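Local coordinates for flagellar biosynthesis protein flhF (Bacillus subtilis, PDB 2PX0) that binds and hydrolyses GTP as a member of the signal recognition particle GTPase family and is necessary for flagellar biosynthesis, at residues T62-L66 and L85-L89; L93-W99 and L262-G268; L125-S129 and D184-V188; T253-F259 and F290-R296; G268-M272 and I282-S286. All coordinates share one frame; numbering follows the deposited sequence.

Contact 1. Residues T62-L66 and L85-L89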
# COMPACT_ATOMS: atom_id res chain seq x y z
N THR A 62 15.54 23.86 3.46
CA THR A 62 15.06 24.54 2.28
C THR A 62 14.86 26.00 2.63
O THR A 62 15.02 26.88 1.80
CB THR A 62 13.75 23.96 1.80
OG1 THR A 62 13.89 22.55 1.67
CG2 THR A 62 13.38 24.53 0.45
N LEU A 63 14.51 26.24 3.88
CA LEU A 63 14.30 27.61 4.34
C LEU A 63 15.62 28.34 4.58
O LEU A 63 15.74 29.53 4.30
CB LEU A 63 13.48 27.61 5.63
CG LEU A 63 11.97 27.53 5.45
CD1 LEU A 63 11.30 27.49 6.81
CD2 LEU A 63 11.50 28.73 4.64
N LYS A 64 16.62 27.62 5.11
CA LYS A 64 17.91 28.25 5.36
C LYS A 64 18.47 28.68 4.02
O LYS A 64 19.04 29.76 3.89
CB LYS A 64 18.86 27.27 6.06
CG LYS A 64 18.36 26.74 7.42
CD LYS A 64 18.22 27.84 8.51
CE LYS A 64 17.79 27.23 9.87
NZ LYS A 64 17.74 28.25 10.97
N LYS A 65 18.29 27.84 3.01
CA LYS A 65 18.75 28.13 1.65
C LYS A 65 17.97 29.35 1.14
O LYS A 65 18.55 30.37 0.78
CB LYS A 65 18.46 26.95 0.73
CG LYS A 65 19.08 25.64 1.16
CD LYS A 65 20.46 25.48 0.57
CE LYS A 65 21.11 24.18 1.02
NZ LYS A 65 21.42 24.17 2.50
N LEU A 66 16.64 29.22 1.13
CA LEU A 66 15.75 30.28 0.68
C LEU A 66 16.06 31.62 1.34
O LEU A 66 16.33 32.62 0.67
CB LEU A 66 14.30 29.91 0.99
CG LEU A 66 13.25 30.34 -0.02
CD1 LEU A 66 11.92 30.61 0.69
CD2 LEU A 66 13.72 31.58 -0.75
N LEU A 85 11.63 28.25 -4.40
CA LEU A 85 11.28 27.18 -3.47
C LEU A 85 11.22 25.82 -4.18
O LEU A 85 11.35 24.78 -3.55
CB LEU A 85 9.94 27.47 -2.81
CG LEU A 85 9.52 26.37 -1.84
CD1 LEU A 85 10.57 26.19 -0.74
CD2 LEU A 85 8.17 26.71 -1.24
N GLN A 86 11.03 25.84 -5.50
CA GLN A 86 10.97 24.61 -6.27
C GLN A 86 12.35 24.34 -6.84
O GLN A 86 12.83 23.20 -6.80
CB GLN A 86 9.92 24.74 -7.38
CG GLN A 86 8.60 25.27 -6.87
CD GLN A 86 7.44 25.08 -7.83
OE1 GLN A 86 7.64 24.88 -9.03
NE2 GLN A 86 6.21 25.16 -7.31
N GLU A 87 12.99 25.38 -7.36
CA GLU A 87 14.34 25.25 -7.91
C GLU A 87 15.22 24.64 -6.82
O GLU A 87 15.97 23.70 -7.06
CB GLU A 87 14.87 26.63 -8.31
CG GLU A 87 16.25 26.61 -8.94
CD GLU A 87 16.75 28.00 -9.30
OE1 GLU A 87 15.98 28.78 -9.91
OE2 GLU A 87 17.93 28.32 -9.00
N ILE A 88 15.12 25.17 -5.61
CA ILE A 88 15.88 24.66 -4.48
C ILE A 88 15.58 23.18 -4.25
O ILE A 88 16.48 22.35 -4.26
CB ILE A 88 15.53 25.43 -3.20
CG1 ILE A 88 15.96 26.88 -3.34
CG2 ILE A 88 16.22 24.79 -2.01
CD1 ILE A 88 15.72 27.71 -2.12
N LEU A 89 14.31 22.85 -4.04
CA LEU A 89 13.90 21.47 -3.84
C LEU A 89 14.41 20.59 -4.96
O LEU A 89 14.91 19.48 -4.74
CB LEU A 89 12.38 21.36 -3.81
CG LEU A 89 11.61 21.86 -2.60
CD1 LEU A 89 10.12 21.77 -2.90
CD2 LEU A 89 11.96 21.03 -1.39
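Thr62 and Ile88 meet with no ring, amide or other flat group between them, so faces and edges give way here to methyl groups and aliphatic chains. With OG1 of Thr62 beside the backbone N (chi1 -52°), the methyl CG2 falls opposite that N and is directed at helix 81-90, where it touches Leu85 CD1 at 3.5 Å and, crossing at a slant, Ile88 CG2 at 3.8 Å. The hydroxyl of Thr62 is turned back to its own helix and bonded to Thr58 O; the nearest approach to it from across the contact is Leu89 CD2, 3.9 Å from OG1. Ile88 uses two branches: CG2 faces Thr62 and Lys65 CB, whereas CD1 reaches past them to the backbone of Leu66, 3.7 Å from its N. Lys65 contributes its CB alone, since the chain leads its ammonium away to Asn61. Cutting Ile88 back to an alanine is likely to leave the Leu66 backbone without the methyl that lies against it, Thr62 CG2 with Leu85 alone of its two apolar neighbours, and a gap between the helices. The axes of the two helical segments pass 10.1 Å apart, their N-to-C directions 120° apart. Within the helical N domain, helix 41-51 packs on Leu66 and Leu85 through Ala45, while Leu89 reaches Val291 of helix 287-294.

Contact 2. Residues L93-W99 and L262-G268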
# COMPACT_ATOMS: atom_id res chain seq x y z
N LEU A 93 17.11 16.31 -5.76
CA LEU A 93 16.83 14.98 -6.28
C LEU A 93 17.89 14.74 -7.35
O LEU A 93 18.51 15.69 -7.83
CB LEU A 93 15.46 14.92 -6.96
CG LEU A 93 14.16 15.38 -6.29
CD1 LEU A 93 13.99 14.71 -4.95
CD2 LEU A 93 14.19 16.88 -6.14
N PRO A 94 18.13 13.48 -7.72
CA PRO A 94 19.14 13.23 -8.74
C PRO A 94 18.86 14.04 -10.00
O PRO A 94 17.71 14.27 -10.35
CB PRO A 94 19.06 11.72 -8.96
CG PRO A 94 17.75 11.32 -8.33
CD PRO A 94 17.61 12.23 -7.16
N SER A 95 19.92 14.48 -10.68
CA SER A 95 19.77 15.29 -11.89
C SER A 95 18.87 14.66 -12.95
O SER A 95 18.74 13.44 -13.04
CB SER A 95 21.13 15.58 -12.49
OG SER A 95 21.87 14.38 -12.60
N ALA A 96 18.27 15.53 -13.76
CA ALA A 96 17.36 15.12 -14.82
C ALA A 96 17.81 13.89 -15.58
O ALA A 96 16.99 13.04 -15.94
CB ALA A 96 17.16 16.26 -15.78
N ASP A 97 19.12 13.78 -15.82
CA ASP A 97 19.64 12.64 -16.58
C ASP A 97 19.35 11.31 -15.90
O ASP A 97 19.24 10.29 -16.57
CB ASP A 97 21.15 12.78 -16.81
CG ASP A 97 21.94 12.57 -15.55
OD1 ASP A 97 21.84 13.43 -14.65
OD2 ASP A 97 22.65 11.54 -15.45
N LYS A 98 19.23 11.31 -14.58
CA LYS A 98 18.95 10.06 -13.89
C LYS A 98 17.46 9.72 -13.87
O LYS A 98 17.07 8.69 -13.33
CB LYS A 98 19.50 10.12 -12.47
CG LYS A 98 20.74 9.26 -12.25
CD LYS A 98 21.95 9.83 -12.96
CE LYS A 98 22.42 11.12 -12.29
NZ LYS A 98 23.55 11.78 -13.02
N TRP A 99 16.63 10.58 -14.45
CA TRP A 99 15.20 10.33 -14.51
C TRP A 99 14.79 9.95 -15.94
O TRP A 99 15.59 10.00 -16.88
CB TRP A 99 14.41 11.58 -14.12
CG TRP A 99 14.46 11.98 -12.68
CD1 TRP A 99 15.57 12.31 -11.94
CD2 TRP A 99 13.33 12.23 -11.83
NE1 TRP A 99 15.20 12.75 -10.68
CE2 TRP A 99 13.83 12.71 -10.59
CE3 TRP A 99 11.94 12.10 -11.99
CZ2 TRP A 99 12.99 13.07 -9.54
CZ3 TRP A 99 11.11 12.45 -10.95
CH2 TRP A 99 11.64 12.92 -9.73
N LEU A 262 13.56 9.96 -2.80
CA LEU A 262 14.38 10.33 -3.93
C LEU A 262 15.54 11.21 -3.51
O LEU A 262 16.66 11.03 -3.99
CB LEU A 262 13.55 11.04 -4.99
CG LEU A 262 12.64 10.16 -5.83
CD1 LEU A 262 11.66 11.04 -6.63
CD2 LEU A 262 13.50 9.32 -6.75
N ALA A 263 15.28 12.15 -2.60
CA ALA A 263 16.31 13.07 -2.12
C ALA A 263 17.59 12.34 -1.75
O ALA A 263 18.70 12.73 -2.13
CB ALA A 263 15.80 13.84 -0.93
N GLU A 264 17.42 11.26 -0.99
CA GLU A 264 18.53 10.44 -0.56
C GLU A 264 18.69 9.19 -1.46
O GLU A 264 18.83 8.08 -0.96
CB GLU A 264 18.29 10.04 0.89
CG GLU A 264 16.86 9.62 1.18
CD GLU A 264 16.54 9.52 2.67
OE1 GLU A 264 16.55 10.56 3.37
OE2 GLU A 264 16.27 8.39 3.14
N SER A 265 18.70 9.39 -2.78
CA SER A 265 18.87 8.29 -3.77
C SER A 265 19.86 8.73 -4.85
O SER A 265 20.24 9.89 -4.92
CB SER A 265 17.56 7.96 -4.51
OG SER A 265 16.53 7.48 -3.67
N LYS A 266 20.21 7.80 -5.73
CA LYS A 266 21.11 8.08 -6.84
C LYS A 266 20.42 7.86 -8.18
O LYS A 266 21.02 8.09 -9.24
CB LYS A 266 22.36 7.19 -6.76
CG LYS A 266 23.39 7.66 -5.74
CD LYS A 266 22.87 7.59 -4.31
CE LYS A 266 23.77 8.34 -3.33
NZ LYS A 266 23.64 9.83 -3.43
N ILE A 267 19.17 7.41 -8.15
CA ILE A 267 18.39 7.19 -9.38
C ILE A 267 17.04 7.87 -9.25
O ILE A 267 16.52 8.02 -8.15
CB ILE A 267 18.16 5.69 -9.70
CG1 ILE A 267 17.80 4.92 -8.43
CG2 ILE A 267 19.39 5.10 -10.34
CD1 ILE A 267 17.77 3.41 -8.61
N GLY A 268 16.47 8.29 -10.38
CA GLY A 268 15.18 8.96 -10.37
C GLY A 268 14.01 8.04 -10.68
O GLY A 268 14.10 6.81 -10.57
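Trp99 lays one face of its indole over the CA of Gly268, which sits 3.7 Å from the centroid of the five-membered ring and 8° off its normal, a CH-pi contact. A side chain here would probably run into the indole, so the close overlap is likely to depend on its absence. At the far end of the same ring system, CH2 of Trp99 comes within 3.6 Å of Leu262 CD1. The ring is put there by a first torsion that sets CG anti to the carbonyl carbon (chi1 -71°), and its NE1 makes a weak bond of 3.0 Å to Pro94 O in the same connection. The segment 93-99 belongs to the link that leads from the helical N domain, after helix 81-90, into the first strand of the GTPase domain, 107-112, an NG arrangement familiar from SRP GTPases. Here it runs past the end of helix 256-263 and the turn beyond it. Pro94 places CD 3.5 Å from Leu262 O and CG 3.5 Å from Ile267 O, while Leu93 CD1 rests on Leu262 CB at 3.7 Å. The backbones are joined by one hydrogen bond, from Gly268 N to Lys98 O at 3.0 Å (146° at the hydrogen), with the donor above the carbonyl plane; Gln243 NE2 gives this oxygen a second partner. Lys98 lays its aliphatic CG near Lys266 O and bends its chain back to a salt bridge with Asp97.

Contact 3. Residues L125-S129 and D184-V188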
# COMPACT_ATOMS: atom_id res chain seq x y z
N LEU A 125 2.81 -1.21 -19.40
CA LEU A 125 4.09 -1.07 -20.09
C LEU A 125 4.25 -1.93 -21.36
O LEU A 125 4.99 -1.54 -22.27
CB LEU A 125 5.23 -1.37 -19.12
CG LEU A 125 6.25 -0.26 -18.91
CD1 LEU A 125 5.54 1.03 -18.59
CD2 LEU A 125 7.18 -0.63 -17.80
N ALA A 126 3.58 -3.09 -21.41
CA ALA A 126 3.69 -3.99 -22.56
C ALA A 126 2.79 -3.58 -23.72
O ALA A 126 3.23 -3.56 -24.87
CB ALA A 126 3.39 -5.42 -22.16
N ALA A 127 1.54 -3.28 -23.42
CA ALA A 127 0.62 -2.86 -24.47
C ALA A 127 1.20 -1.65 -25.20
O ALA A 127 1.20 -1.59 -26.43
CB ALA A 127 -0.73 -2.49 -23.87
N ILE A 128 1.73 -0.69 -24.43
CA ILE A 128 2.32 0.51 -25.00
C ILE A 128 3.46 0.19 -25.97
O ILE A 128 3.51 0.73 -27.08
CB ILE A 128 2.88 1.45 -23.91
CG1 ILE A 128 1.86 1.68 -22.81
CG2 ILE A 128 3.26 2.78 -24.54
CD1 ILE A 128 0.62 2.43 -23.24
N SER A 129 4.38 -0.68 -25.56
CA SER A 129 5.49 -1.03 -26.43
C SER A 129 4.97 -1.67 -27.70
O SER A 129 5.42 -1.35 -28.81
CB SER A 129 6.45 -1.99 -25.72
OG SER A 129 7.32 -1.28 -24.85
N ASP A 184 12.04 -8.22 -29.32
CA ASP A 184 12.56 -6.91 -28.96
C ASP A 184 12.64 -6.80 -27.45
O ASP A 184 13.72 -6.83 -26.85
CB ASP A 184 11.66 -5.79 -29.48
CG ASP A 184 11.54 -5.79 -30.98
OD1 ASP A 184 12.57 -5.96 -31.67
OD2 ASP A 184 10.41 -5.61 -31.48
N HIS A 185 11.47 -6.69 -26.83
CA HIS A 185 11.36 -6.56 -25.39
C HIS A 185 10.68 -7.76 -24.76
O HIS A 185 9.76 -8.36 -25.33
CB HIS A 185 10.59 -5.30 -25.06
CG HIS A 185 11.22 -4.05 -25.59
ND1 HIS A 185 10.54 -2.86 -25.73
CD2 HIS A 185 12.49 -3.81 -26.01
CE1 HIS A 185 11.35 -1.94 -26.22
NE2 HIS A 185 12.54 -2.49 -26.39
N VAL A 186 11.14 -8.11 -23.57
CA VAL A 186 10.58 -9.23 -22.83
C VAL A 186 10.23 -8.69 -21.44
O VAL A 186 11.11 -8.34 -20.65
CB VAL A 186 11.59 -10.36 -22.70
CG1 VAL A 186 10.90 -11.59 -22.16
CG2 VAL A 186 12.23 -10.62 -24.04
N PHE A 187 8.94 -8.62 -21.15
CA PHE A 187 8.49 -8.12 -19.86
C PHE A 187 8.38 -9.21 -18.79
O PHE A 187 7.53 -10.10 -18.87
CB PHE A 187 7.16 -7.38 -20.04
CG PHE A 187 7.26 -6.19 -20.96
CD1 PHE A 187 7.26 -6.36 -22.34
CD2 PHE A 187 7.42 -4.90 -20.44
CE1 PHE A 187 7.42 -5.26 -23.21
CE2 PHE A 187 7.58 -3.80 -21.30
CZ PHE A 187 7.58 -3.98 -22.69
N VAL A 188 9.28 -9.13 -17.81
CA VAL A 188 9.32 -10.09 -16.70
C VAL A 188 8.62 -9.55 -15.45
O VAL A 188 8.93 -8.47 -14.98
CB VAL A 188 10.76 -10.42 -16.32
CG1 VAL A 188 10.76 -11.48 -15.23
CG2 VAL A 188 11.52 -10.90 -17.53
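Phe187 provides the aromatic part of this contact, presenting one face of its ring to helix 118-132: the CA of Ala126 stands above the ring centre in a CH-pi contact, 4.0 Å from the centroid and 13° off the normal. The phenyl is brought there by a first torsion that sets CG anti to the carbonyl carbon (chi1 -61°). Plain apolar contacts adjoin it, Leu125 CB lying 4.0 Å from Phe187 CE2 and Ala126 CB as far from Phe187 CD1. Among the polar atoms, Ser129 OG lies in the ring plane of Phe187, 3.5 Å from CZ, and also at the edge of the imidazole, 3.7 Å from His185 ND1, yet it bonds to neither ring; within its own helix it has a weak bond to Leu125 O. Replacing Phe187 by an alanine would probably bare the helix backbone at Ala126 and open a gap between helix and strand. The helix follows the P-loop and packs against the sheet, its segment running nearly antiparallel (168°) to strand 185-189, as in P-loop NTPases generally; Ile137 of strand 137-141 also touches Phe187. With no hydrogen bond across it, the contact probably rests on apolar packing, which would position the helix against the strand that ends at Asp189, a GTP-binding residue by similarity.

Contact 4. Residues T253-F259 and F290-R296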
# COMPACT_ATOMS: atom_id res chain seq x y z
N THR A 253 -2.27 11.54 -0.93
CA THR A 253 -2.64 12.93 -0.63
C THR A 253 -1.51 13.90 -0.85
O THR A 253 -1.72 15.02 -1.29
CB THR A 253 -3.07 13.08 0.85
OG1 THR A 253 -4.29 12.38 1.07
CG2 THR A 253 -3.26 14.55 1.19
N SER A 254 -0.30 13.47 -0.51
CA SER A 254 0.89 14.28 -0.66
C SER A 254 1.96 13.41 -1.32
O SER A 254 1.81 12.20 -1.40
CB SER A 254 1.36 14.78 0.70
OG SER A 254 2.72 15.18 0.67
N LEU A 255 3.03 14.02 -1.80
CA LEU A 255 4.07 13.27 -2.45
C LEU A 255 5.39 13.47 -1.71
O LEU A 255 6.46 13.06 -2.17
CB LEU A 255 4.18 13.71 -3.90
CG LEU A 255 3.18 13.04 -4.84
CD1 LEU A 255 3.14 13.75 -6.17
CD2 LEU A 255 3.58 11.60 -5.06
N GLY A 256 5.30 14.10 -0.54
CA GLY A 256 6.50 14.33 0.24
C GLY A 256 7.33 13.07 0.43
O GLY A 256 8.53 13.06 0.14
N SER A 257 6.69 12.00 0.90
CA SER A 257 7.39 10.75 1.12
C SER A 257 8.17 10.28 -0.11
O SER A 257 9.31 9.80 -0.00
CB SER A 257 6.40 9.67 1.55
OG SER A 257 5.28 9.60 0.69
N VAL A 258 7.57 10.43 -1.29
CA VAL A 258 8.24 10.01 -2.51
C VAL A 258 9.47 10.91 -2.75
O VAL A 258 10.49 10.47 -3.28
CB VAL A 258 7.27 10.05 -3.72
CG1 VAL A 258 7.89 9.39 -4.93
CG2 VAL A 258 5.98 9.34 -3.36
N PHE A 259 9.37 12.17 -2.35
CA PHE A 259 10.49 13.08 -2.48
C PHE A 259 11.57 12.61 -1.51
O PHE A 259 12.71 12.31 -1.90
CB PHE A 259 10.06 14.51 -2.13
CG PHE A 259 11.16 15.51 -2.20
CD1 PHE A 259 12.00 15.72 -1.12
CD2 PHE A 259 11.36 16.26 -3.35
CE1 PHE A 259 13.02 16.66 -1.17
CE2 PHE A 259 12.38 17.20 -3.42
CZ PHE A 259 13.21 17.40 -2.32
N PHE A 290 8.15 16.75 -11.13
CA PHE A 290 7.71 16.08 -9.92
C PHE A 290 7.50 17.09 -8.81
O PHE A 290 6.55 16.98 -8.03
CB PHE A 290 8.75 15.08 -9.45
CG PHE A 290 8.39 14.40 -8.17
CD1 PHE A 290 7.39 13.42 -8.14
CD2 PHE A 290 9.00 14.75 -6.99
CE1 PHE A 290 7.03 12.82 -6.95
CE2 PHE A 290 8.64 14.16 -5.78
CZ PHE A 290 7.66 13.19 -5.76
N VAL A 291 8.40 18.05 -8.72
CA VAL A 291 8.31 19.07 -7.69
C VAL A 291 7.07 19.91 -7.88
O VAL A 291 6.43 20.31 -6.91
CB VAL A 291 9.56 19.99 -7.69
CG1 VAL A 291 9.40 21.07 -6.63
CG2 VAL A 291 10.84 19.19 -7.43
N ARG A 292 6.71 20.19 -9.13
CA ARG A 292 5.52 21.00 -9.38
C ARG A 292 4.29 20.29 -8.84
O ARG A 292 3.23 20.89 -8.70
CB ARG A 292 5.34 21.27 -10.88
CG ARG A 292 6.27 22.32 -11.47
CD ARG A 292 5.79 22.76 -12.87
NE ARG A 292 6.80 23.50 -13.63
CZ ARG A 292 7.26 24.71 -13.31
NH1 ARG A 292 6.81 25.35 -12.24
NH2 ARG A 292 8.19 25.28 -14.07
N MET A 293 4.43 19.01 -8.52
CA MET A 293 3.34 18.22 -7.98
C MET A 293 3.32 18.24 -6.45
O MET A 293 2.30 17.97 -5.82
CB MET A 293 3.44 16.79 -8.48
CG MET A 293 3.29 16.68 -9.96
SD MET A 293 2.94 14.99 -10.41
CE MET A 293 4.28 14.66 -11.51
N LEU A 294 4.47 18.56 -5.85
CA LEU A 294 4.57 18.66 -4.41
C LEU A 294 3.94 19.97 -3.96
O LEU A 294 3.12 19.99 -3.05
CB LEU A 294 6.03 18.66 -3.98
CG LEU A 294 6.74 17.32 -3.92
CD1 LEU A 294 8.18 17.55 -3.49
CD2 LEU A 294 6.03 16.43 -2.94
N CYS A 295 4.34 21.07 -4.61
CA CYS A 295 3.82 22.39 -4.26
C CYS A 295 2.40 22.66 -4.73
O CYS A 295 2.06 23.80 -5.07
CB CYS A 295 4.75 23.46 -4.81
SG CYS A 295 6.41 23.19 -4.27
N ARG A 296 1.58 21.62 -4.76
CA ARG A 296 0.20 21.76 -5.18
C ARG A 296 0.09 22.49 -6.51
O ARG A 296 -0.40 23.64 -6.52
CB ARG A 296 -0.57 22.51 -4.09
CG ARG A 296 -0.44 21.86 -2.73
CD ARG A 296 -0.84 20.40 -2.83
NE ARG A 296 -0.84 19.74 -1.53
CZ ARG A 296 -1.32 18.52 -1.32
NH1 ARG A 296 -1.85 17.84 -2.33
NH2 ARG A 296 -1.29 18.00 -0.10
OXT ARG A 296 0.50 21.90 -7.54
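Thr253 O is gripped by both terminal nitrogens of Arg296, the last residue of the chain. NH1 gives the stronger bond, 3.0 Å to Thr253 O, and comes in nearly along the C=O axis (172°), with the oxygen tilted from the guanidinium plane; NH2 adds a weak one of 3.2 Å to the same atom. The arginine is poorly ordered, so this fork is probably a loose tie. On the same segment, Ser254 OG accepts from Gly256 N at 3.0 Å, an ST turn that leads into helix 256-263, with Leu255 at the N-cap. This turn follows the Thr247-Asp250 stretch, which by similarity binds GTP, and the side chain of Leu255 packs near Ile249. Helix 287-294, at the C-terminal end of the GTPase domain, lies against the start of helix 256-263. Leu294 spreads its two methyls between neighbours: CD2 is 3.4 Å from Leu255 CB, and CD1 equally close to Phe259 CD2. Phe290, its CG anti to the backbone N (chi1 177°), brings CZ of its ring between Leu255 and Val258, 3.8 Å from Val258 CB, and meets Phe259 CB in its plane, at CE2. Met293 CB covers Leu255 CD1. Beyond the contact, Lys225 of the second subunit bonds to Ser257 OG, which brings this part of the domain to the homodimer interface.

Contact 5. Residues G268-M272 and I282-S286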
# COMPACT_ATOMS: atom_id res chain seq x y z
N GLY A 268 16.47 8.29 -10.38
CA GLY A 268 15.18 8.96 -10.37
C GLY A 268 14.01 8.04 -10.68
O GLY A 268 14.10 6.81 -10.57
N VAL A 269 12.89 8.63 -11.09
CA VAL A 269 11.73 7.80 -11.40
C VAL A 269 11.59 7.59 -12.90
O VAL A 269 11.79 8.50 -13.71
CB VAL A 269 10.40 8.42 -10.84
CG1 VAL A 269 10.70 9.29 -9.60
CG2 VAL A 269 9.68 9.22 -11.92
N GLY A 270 11.27 6.36 -13.27
CA GLY A 270 11.07 6.06 -14.67
C GLY A 270 9.60 6.31 -14.95
O GLY A 270 9.25 7.17 -15.76
N PHE A 271 8.74 5.60 -14.24
CA PHE A 271 7.31 5.74 -14.42
C PHE A 271 6.50 6.04 -13.16
O PHE A 271 6.96 5.89 -12.03
CB PHE A 271 6.81 4.45 -15.07
CG PHE A 271 7.41 4.18 -16.40
CD1 PHE A 271 6.96 4.85 -17.53
CD2 PHE A 271 8.50 3.31 -16.52
CE1 PHE A 271 7.59 4.67 -18.76
CE2 PHE A 271 9.13 3.13 -17.75
CZ PHE A 271 8.68 3.80 -18.87
N MET A 272 5.27 6.49 -13.39
CA MET A 272 4.34 6.78 -12.32
C MET A 272 2.99 6.36 -12.91
O MET A 272 2.76 6.53 -14.10
CB MET A 272 4.32 8.27 -11.96
CG MET A 272 5.57 8.77 -11.22
SD MET A 272 5.20 10.09 -10.02
CE MET A 272 4.30 11.18 -11.04
N ILE A 282 -0.87 5.62 -17.00
CA ILE A 282 0.57 5.51 -16.78
C ILE A 282 1.19 6.78 -17.34
O ILE A 282 0.65 7.36 -18.28
CB ILE A 282 1.15 4.30 -17.49
CG1 ILE A 282 2.65 4.25 -17.26
CG2 ILE A 282 0.86 4.37 -18.97
CD1 ILE A 282 3.01 4.18 -15.82
N GLN A 283 2.30 7.23 -16.76
CA GLN A 283 2.94 8.46 -17.21
C GLN A 283 4.39 8.59 -16.81
O GLN A 283 4.93 7.77 -16.08
CB GLN A 283 2.21 9.67 -16.64
CG GLN A 283 2.08 9.62 -15.16
CD GLN A 283 1.58 10.91 -14.57
OE1 GLN A 283 2.27 11.93 -14.63
NE2 GLN A 283 0.36 10.90 -14.01
N THR A 284 5.00 9.68 -17.28
CA THR A 284 6.41 9.96 -17.00
C THR A 284 6.61 11.41 -16.50
O THR A 284 5.90 12.32 -16.93
CB THR A 284 7.24 9.73 -18.25
OG1 THR A 284 8.62 9.70 -17.89
CG2 THR A 284 7.00 10.83 -19.25
N VAL A 285 7.57 11.62 -15.60
CA VAL A 285 7.81 12.96 -15.05
C VAL A 285 9.28 13.31 -14.94
O VAL A 285 10.13 12.43 -14.98
CB VAL A 285 7.20 13.11 -13.64
CG1 VAL A 285 5.74 12.75 -13.66
CG2 VAL A 285 7.93 12.23 -12.66
N SER A 286 9.55 14.60 -14.78
CA SER A 286 10.91 15.13 -14.65
C SER A 286 11.15 15.72 -13.25
O SER A 286 10.21 16.12 -12.56
CB SER A 286 11.11 16.25 -15.66
OG SER A 286 10.27 17.36 -15.35
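Met272 sets out from a CB that lies 4.1 Å from Gln283 CG, then carries CG and SD away from the backbone and over towards Val285. Bends at chi2 (-146°) and chi3 (-52°) turn the chain so that its end methyl, CE, meets Val285 CG1 at 3.4 Å, the two side chains lying roughly perpendicular. Val285 uses its other branch too, CG2 resting 3.6 Å from Val269 CG2. Met293 of helix 287-294 also touches Met272 and Val285, which continues the apolar patch into the next helix. The backbone of Met272 is tied to that of Gln283 in both directions: Met272 N donates to Gln283 O at 3.0 Å, and Gln283 N to Met272 O at 2.8 Å, almost in line with the carbonyl. Together they make a single antiparallel bridge, a hydrogen-bonded pair. Gln283 O is also approached by Phe271 CA, 3.5 Å away, and lies at the edge of the Phe271 ring. Beside it, Phe271 CB packs on Ile282 CD1 at 3.9 Å. Thr284 OG1 has just a weak bond to Gly270 O, its stronger partner being Gln100. Strand 271-272 is outermost in this chain's parallel sheet, next to 243-247, and segment 282-286 returns along it through that bridge before Ser286 caps helix 287-294. Two backbone bonds fix the register while apolar contacts fill in around them, which probably helps to place Gln283 against Ile249, a GTP-binding residue by similarity.

Contact 1 lies in the N domain, contacts 3 to 5 in the GTPase domain, and contact 2 ties the link between them to helix 256-263, which contact 4 shares; contacts 2 and 5 share Gly268, their centres about 12 Å apart. Along the chain contact 1 closes before the others open, contact 5 nests within contact 4 and contact 3 within contact 2, and the segments of contacts 2 and 4 alternate. Gln86 and Leu89 of contact 1 pack on contact 4, its centre about 14 Å away, so helices 256-263 and 287-294 lie against helix 81-90, which probably helps hold the two domains together. Contact 3, about 39 Å from contact 1 between centres, reaches the same sheet as contact 5.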